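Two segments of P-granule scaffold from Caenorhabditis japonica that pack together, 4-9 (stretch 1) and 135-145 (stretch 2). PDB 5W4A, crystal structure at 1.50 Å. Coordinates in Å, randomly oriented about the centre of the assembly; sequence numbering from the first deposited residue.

Stretch 1 (4-9) NKREIV
Stretch 2, residues 135-145: TEAAKILAILI

A segment, residues 4-9, extended from Lys 5 onward, lies against the first turns of a helix, and the two pack without a single direct hydrogen bond between them; apolar contact and two bridging waters do the work, burying 383 Å² over both sides. The helix runs from Glu 136 through Ile 145 and beyond, with phi/psi near -60/-43. Thr 135 caps its start: with chi1 at p, its OG1 accepts from Ala 138 N at 3.1 Å. The i to i+4 ladder begins with Lys 139 N to Thr 135 O at 3.2 Å.

Asn 4 (phi/psi -91/-2, chi1 p) makes no contact with the helix. From Lys 5 the chain extends, with psi between 118° and 143° through Ile 8, and side chains alternate in use. Lys 5 points sideways, chi1 t, and merely brushes the helix, its CG 4.5 Å from Ala 137 CB.

Arg 6 sets the register: its CA lies 5.0 Å from the CA of Ala 137. So close an approach suits alanine, whose lone methyl carbon CB sits 3.5 Å from Arg 6 O and 4.2 Å from Arg 6 CB. Pointing toward the helix, the arginine extends in m, t, t with chi4 at 84° and follows the helix toward its later residues, accounting for 124 Å² of the covered surface. Its aliphatic part meets Ile 140, CD to CG2 at 3.9 Å. Farther along, Leu 141 CD1 lies over one face of the guanidinium, 3.9 Å from NH1, and Leu 144 CD2 approaches obliquely, 4.1 Å from NH2. Both leucines adopt t, p. The aliphatic part of the long side chain thus meets carbon at Ile 140, and the flat guanidinium lies near leucine methyls, while its polar end stays satisfied: NH1 donates to water 1 at 3.0 Å, which in turn donates to Ala 137 O at 2.9 Å, and further hydrogen bonds are made elsewhere in the structure.

Glu 7 (chi1 m, chi2 t) points away, leaving the interface to its neighbours.

Ile 8 turns back toward the helix in m, t. Its CG1 packs 3.8 Å from CD1 of Ile 140, also m, t, a match of branched apolar side chains; Ile 140 therefore meets both inward-pointing residues, one helical turn after Glu 136. Glu 136, extended in m, t, brings OE1 to 3.6 Å from Ile 8 CD1, and the same oxygen accepts from water 2 at 2.7 Å. That water accepts from Ile 8 N at 3.0 Å, linking the extended backbone to the helix's first turn. Val 9 (phi/psi -130/165), in strand conformation, is out of reach.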

ATOM      1  N   ASN C   4      15.042  17.394  -8.799  1.00 47.00           N
ATOM      2  CA  ASN C   4      14.214  16.516  -9.608  1.00 48.80           C
ATOM      3  C   ASN C   4      13.497  15.457  -8.772  1.00 44.63           C
ATOM      4  O   ASN C   4      12.724  14.672  -9.328  1.00 44.66           O
ATOM      5  CB  ASN C   4      15.069  15.846 -10.699  1.00 50.46           C
ATOM      6  CG  ASN C   4      16.055  14.821 -10.141  1.00 54.82           C
ATOM      7  OD1 ASN C   4      16.517  14.938  -9.007  1.00 58.30           O
ATOM      8  ND2 ASN C   4      16.382  13.816 -10.947  1.00 61.67           N
ATOM      9  N   LYS C   5      13.714  15.416  -7.453  1.00 30.20           N
ATOM     10  CA  LYS C   5      13.240  14.303  -6.640  1.00 23.15           C
ATOM     11  C   LYS C   5      11.801  14.555  -6.219  1.00 22.25           C
ATOM     12  O   LYS C   5      11.409  15.694  -5.962  1.00 26.49           O
ATOM     13  CB  LYS C   5      14.135  14.135  -5.407  1.00 31.51           C
ATOM     14  CG  LYS C   5      13.833  12.926  -4.546  1.00 39.84           C
ATOM     15  CD  LYS C   5      14.983  12.657  -3.576  1.00 51.84           C
ATOM     16  CE  LYS C   5      14.478  12.271  -2.203  1.00 51.75           C
ATOM     17  NZ  LYS C   5      15.594  11.892  -1.301  1.00 58.83           N
ATOM     18  N   ARG C   6      10.997  13.485  -6.185  1.00 18.89           N
ATOM     19  CA  ARG C   6       9.640  13.594  -5.654  1.00 17.49           C
ATOM     20  C   ARG C   6       9.724  13.671  -4.136  1.00 20.75           C
ATOM     21  O   ARG C   6      10.239  12.746  -3.500  1.00 23.02           O
ATOM     22  CB  ARG C   6       8.798  12.387  -6.066  1.00 19.25           C
ATOM     23  CG  ARG C   6       8.479  12.323  -7.568  1.00 18.79           C
ATOM     24  CD  ARG C   6       7.517  11.196  -7.886  1.00 18.50           C
ATOM     25  NE  ARG C   6       7.034  11.358  -9.264  1.00 18.25           N
ATOM     26  CZ  ARG C   6       7.680  10.933 -10.351  1.00 16.50           C
ATOM     27  NH1 ARG C   6       8.805  10.245 -10.271  1.00 19.25           N
ATOM     28  NH2 ARG C   6       7.171  11.181 -11.557  1.00 18.52           N
ATOM     29  N   GLU C   7       9.257  14.778  -3.557  1.00 18.31           N
ATOM     30  CA  GLU C   7       9.349  15.003  -2.122  1.00 17.51           C
ATOM     31  C   GLU C   7       8.015  15.442  -1.545  1.00 16.33           C
ATOM     32  O   GLU C   7       7.399  16.390  -2.045  1.00 19.15           O
ATOM     33  CB  GLU C   7      10.432  16.058  -1.834  1.00 22.94           C
ATOM     34  CG  GLU C   7      11.816  15.583  -2.325  1.00 32.19           C
ATOM     35  CD  GLU C   7      12.912  16.642  -2.217  1.00 54.51           C
ATOM     36  OE1 GLU C   7      12.698  17.798  -2.655  1.00 63.79           O
ATOM     37  OE2 GLU C   7      13.994  16.302  -1.697  1.00 54.75           O
ATOM     38  N   ILE C   8       7.612  14.789  -0.451  1.00 16.20           N
ATOM     39  CA  ILE C   8       6.462  15.216   0.337  1.00 15.40           C
ATOM     40  C   ILE C   8       6.878  16.449   1.128  1.00 16.48           C
ATOM     41  O   ILE C   8       8.010  16.523   1.641  1.00 18.39           O
ATOM     42  CB  ILE C   8       5.988  14.091   1.265  1.00 16.43           C
ATOM     43  CG1 ILE C   8       5.469  12.926   0.402  1.00 16.94           C
ATOM     44  CG2 ILE C   8       4.917  14.584   2.247  1.00 15.31           C
ATOM     45  CD1 ILE C   8       5.183  11.658   1.160  1.00 17.90           C
ATOM     46  N   VAL C   9       5.972  17.410   1.229  1.00 16.35           N
ATOM     47  CA  VAL C   9       6.182  18.613   2.029  1.00 15.61           C
ATOM     48  C   VAL C   9       4.963  18.799   2.937  1.00 18.77           C
ATOM     49  O   VAL C   9       3.911  18.182   2.763  1.00 18.00           O
ATOM     50  CB  VAL C   9       6.428  19.853   1.161  1.00 18.31           C
ATOM     51  CG1 VAL C   9       7.646  19.646   0.265  1.00 21.63           C
ATOM     52  CG2 VAL C   9       5.217  20.169   0.311  1.00 19.42           C
ATOM     53  N   THR C 135      11.447   3.788  -0.400  1.00 18.47           N
ATOM     54  CA  THR C 135      11.434   5.238  -0.328  1.00 15.73           C
ATOM     55  C   THR C 135      10.054   5.801  -0.640  1.00 17.63           C
ATOM     56  O   THR C 135       9.288   5.226  -1.422  1.00 17.15           O
ATOM     57  CB  THR C 135      12.435   5.831  -1.319  1.00 19.99           C
ATOM     58  OG1 THR C 135      12.021   5.527  -2.658  1.00 20.20           O
ATOM     59  CG2 THR C 135      13.824   5.285  -1.081  1.00 22.72           C
ATOM     60  N   GLU C 136       9.776   6.977  -0.074  1.00 17.06           N
ATOM     61  CA  GLU C 136       8.538   7.684  -0.405  1.00 15.02           C
ATOM     62  C   GLU C 136       8.507   8.041  -1.882  1.00 16.98           C
ATOM     63  O   GLU C 136       7.444   7.956  -2.517  1.00 17.99           O
ATOM     64  CB  GLU C 136       8.400   8.945   0.458  1.00 17.10           C
ATOM     65  CG  GLU C 136       8.064   8.598   1.895  1.00 16.50           C
ATOM     66  CD  GLU C 136       7.873   9.783   2.819  1.00 19.18           C
ATOM     67  OE1 GLU C 136       8.416  10.875   2.565  1.00 19.99           O
ATOM     68  OE2 GLU C 136       7.159   9.579   3.841  1.00 21.58           O
ATOM     69  N   ALA C 137       9.644   8.485  -2.437  1.00 16.34           N
ATOM     70  CA  ALA C 137       9.684   8.919  -3.828  1.00 16.15           C
ATOM     71  C   ALA C 137       9.268   7.787  -4.766  1.00 18.42           C
ATOM     72  O   ALA C 137       8.503   8.004  -5.711  1.00 17.49           O
ATOM     73  CB  ALA C 137      11.078   9.423  -4.217  1.00 18.85           C
ATOM     74  N   ALA C 138       9.710   6.564  -4.493  1.00 15.60           N
ATOM     75  CA  ALA C 138       9.357   5.445  -5.370  1.00 17.83           C
ATOM     76  C   ALA C 138       7.902   5.058  -5.206  1.00 16.21           C
ATOM     77  O   ALA C 138       7.233   4.702  -6.180  1.00 17.08           O
ATOM     78  CB  ALA C 138      10.233   4.233  -5.074  1.00 19.11           C
ATOM     79  N   LYS C 139       7.409   5.095  -3.970  1.00 17.34           N
ATOM     80  CA  LYS C 139       6.024   4.744  -3.707  1.00 15.40           C
ATOM     81  C   LYS C 139       5.065   5.762  -4.320  1.00 16.57           C
ATOM     82  O   LYS C 139       4.010   5.385  -4.829  1.00 16.89           O
ATOM     83  CB  LYS C 139       5.815   4.593  -2.200  1.00 15.14           C
ATOM     84  CG  LYS C 139       6.548   3.389  -1.616  1.00 17.52           C
ATOM     85  CD  LYS C 139       6.580   3.444  -0.091  1.00 16.20           C
ATOM     86  CE  LYS C 139       7.502   2.360   0.485  1.00 16.37           C
ATOM     87  NZ  LYS C 139       7.166   1.002   0.011  1.00 17.31           N
ATOM     88  N   ILE C 140       5.428   7.044  -4.321  1.00 15.87           N
ATOM     89  CA  ILE C 140       4.589   8.041  -4.996  1.00 16.51           C
ATOM     90  C   ILE C 140       4.525   7.760  -6.496  1.00 17.75           C
ATOM     91  O   ILE C 140       3.452   7.822  -7.108  1.00 18.25           O
ATOM     92  CB  ILE C 140       5.101   9.458  -4.704  1.00 16.18           C
ATOM     93  CG1 ILE C 140       4.926   9.803  -3.223  1.00 16.70           C
ATOM     94  CG2 ILE C 140       4.393  10.500  -5.619  1.00 16.92           C
ATOM     95  CD1 ILE C 140       5.740  10.993  -2.801  1.00 19.92           C
ATOM     96  N   LEU C 141       5.672   7.468  -7.108  1.00 16.97           N
ATOM     97  CA  LEU C 141       5.710   7.110  -8.527  1.00 16.55           C
ATOM     98  C   LEU C 141       4.797   5.918  -8.833  1.00 17.28           C
ATOM     99  O   LEU C 141       4.034   5.942  -9.810  1.00 17.67           O
ATOM    100  CB  LEU C 141       7.156   6.800  -8.931  1.00 16.87           C
ATOM    101  CG  LEU C 141       7.358   6.209 -10.323  1.00 18.35           C
ATOM    102  CD1 LEU C 141       6.815   7.118 -11.414  1.00 20.26           C
ATOM    103  CD2 LEU C 141       8.823   5.975 -10.506  1.00 25.00           C
ATOM    104  N   ALA C 142       4.862   4.878  -8.003  1.00 16.63           N
ATOM    105  CA  ALA C 142       4.018   3.701  -8.206  1.00 15.70           C
ATOM    106  C   ALA C 142       2.543   4.064  -8.161  1.00 18.05           C
ATOM    107  O   ALA C 142       1.768   3.623  -9.014  1.00 18.12           O
ATOM    108  CB  ALA C 142       4.354   2.648  -7.152  1.00 17.83           C
ATOM    109  N   ILE C 143       2.132   4.870  -7.177  1.00 15.90           N
ATOM    110  CA  ILE C 143       0.726   5.257  -7.069  1.00 17.64           C
ATOM    111  C   ILE C 143       0.315   6.097  -8.275  1.00 19.83           C
ATOM    112  O   ILE C 143      -0.790   5.935  -8.817  1.00 18.78           O
ATOM    113  CB  ILE C 143       0.470   5.985  -5.738  1.00 19.67           C
ATOM    114  CG1 ILE C 143       0.597   5.002  -4.593  1.00 24.93           C
ATOM    115  CG2 ILE C 143      -0.939   6.649  -5.723  1.00 23.36           C
ATOM    116  CD1 ILE C 143       0.776   5.705  -3.242  1.00 22.72           C
ATOM    117  N   LEU C 144       1.177   7.023  -8.707  1.00 17.43           N
ATOM    118  CA  LEU C 144       0.885   7.827  -9.895  1.00 17.76           C
ATOM    119  C   LEU C 144       0.656   6.949 -11.125  1.00 19.26           C
ATOM    120  O   LEU C 144      -0.343   7.127 -11.851  1.00 17.92           O
ATOM    121  CB  LEU C 144       2.024   8.816 -10.140  1.00 19.09           C
ATOM    122  CG  LEU C 144       1.875   9.704 -11.355  1.00 18.81           C
ATOM    123  CD1 LEU C 144       0.620  10.579 -11.317  1.00 19.47           C
ATOM    124  CD2 LEU C 144       3.139  10.564 -11.494  1.00 24.21           C
ATOM    125  N   ILE C 145       1.558   5.992 -11.358  1.00 18.17           N
ATOM    126  CA  ILE C 145       1.423   5.075 -12.493  1.00 19.14           C
ATOM    127  C   ILE C 145       0.113   4.290 -12.400  1.00 18.92           C
ATOM    128  O   ILE C 145      -0.628   4.153 -13.395  1.00 19.40           O
ATOM    129  CB  ILE C 145       2.651   4.145 -12.584  1.00 19.55           C
ATOM    130  CG1 ILE C 145       3.853   4.918 -13.117  1.00 19.43           C
ATOM    131  CG2 ILE C 145       2.376   2.974 -13.537  1.00 20.13           C
ATOM    132  CD1 ILE C 145       5.161   4.211 -12.946  1.00 18.46           C
TER
HETATM  133  O   HOH W   1      10.138   9.008  -7.937  1.00 21.73           O
HETATM  134  O   HOH W   2       9.296  12.667   0.730  1.00 21.49           O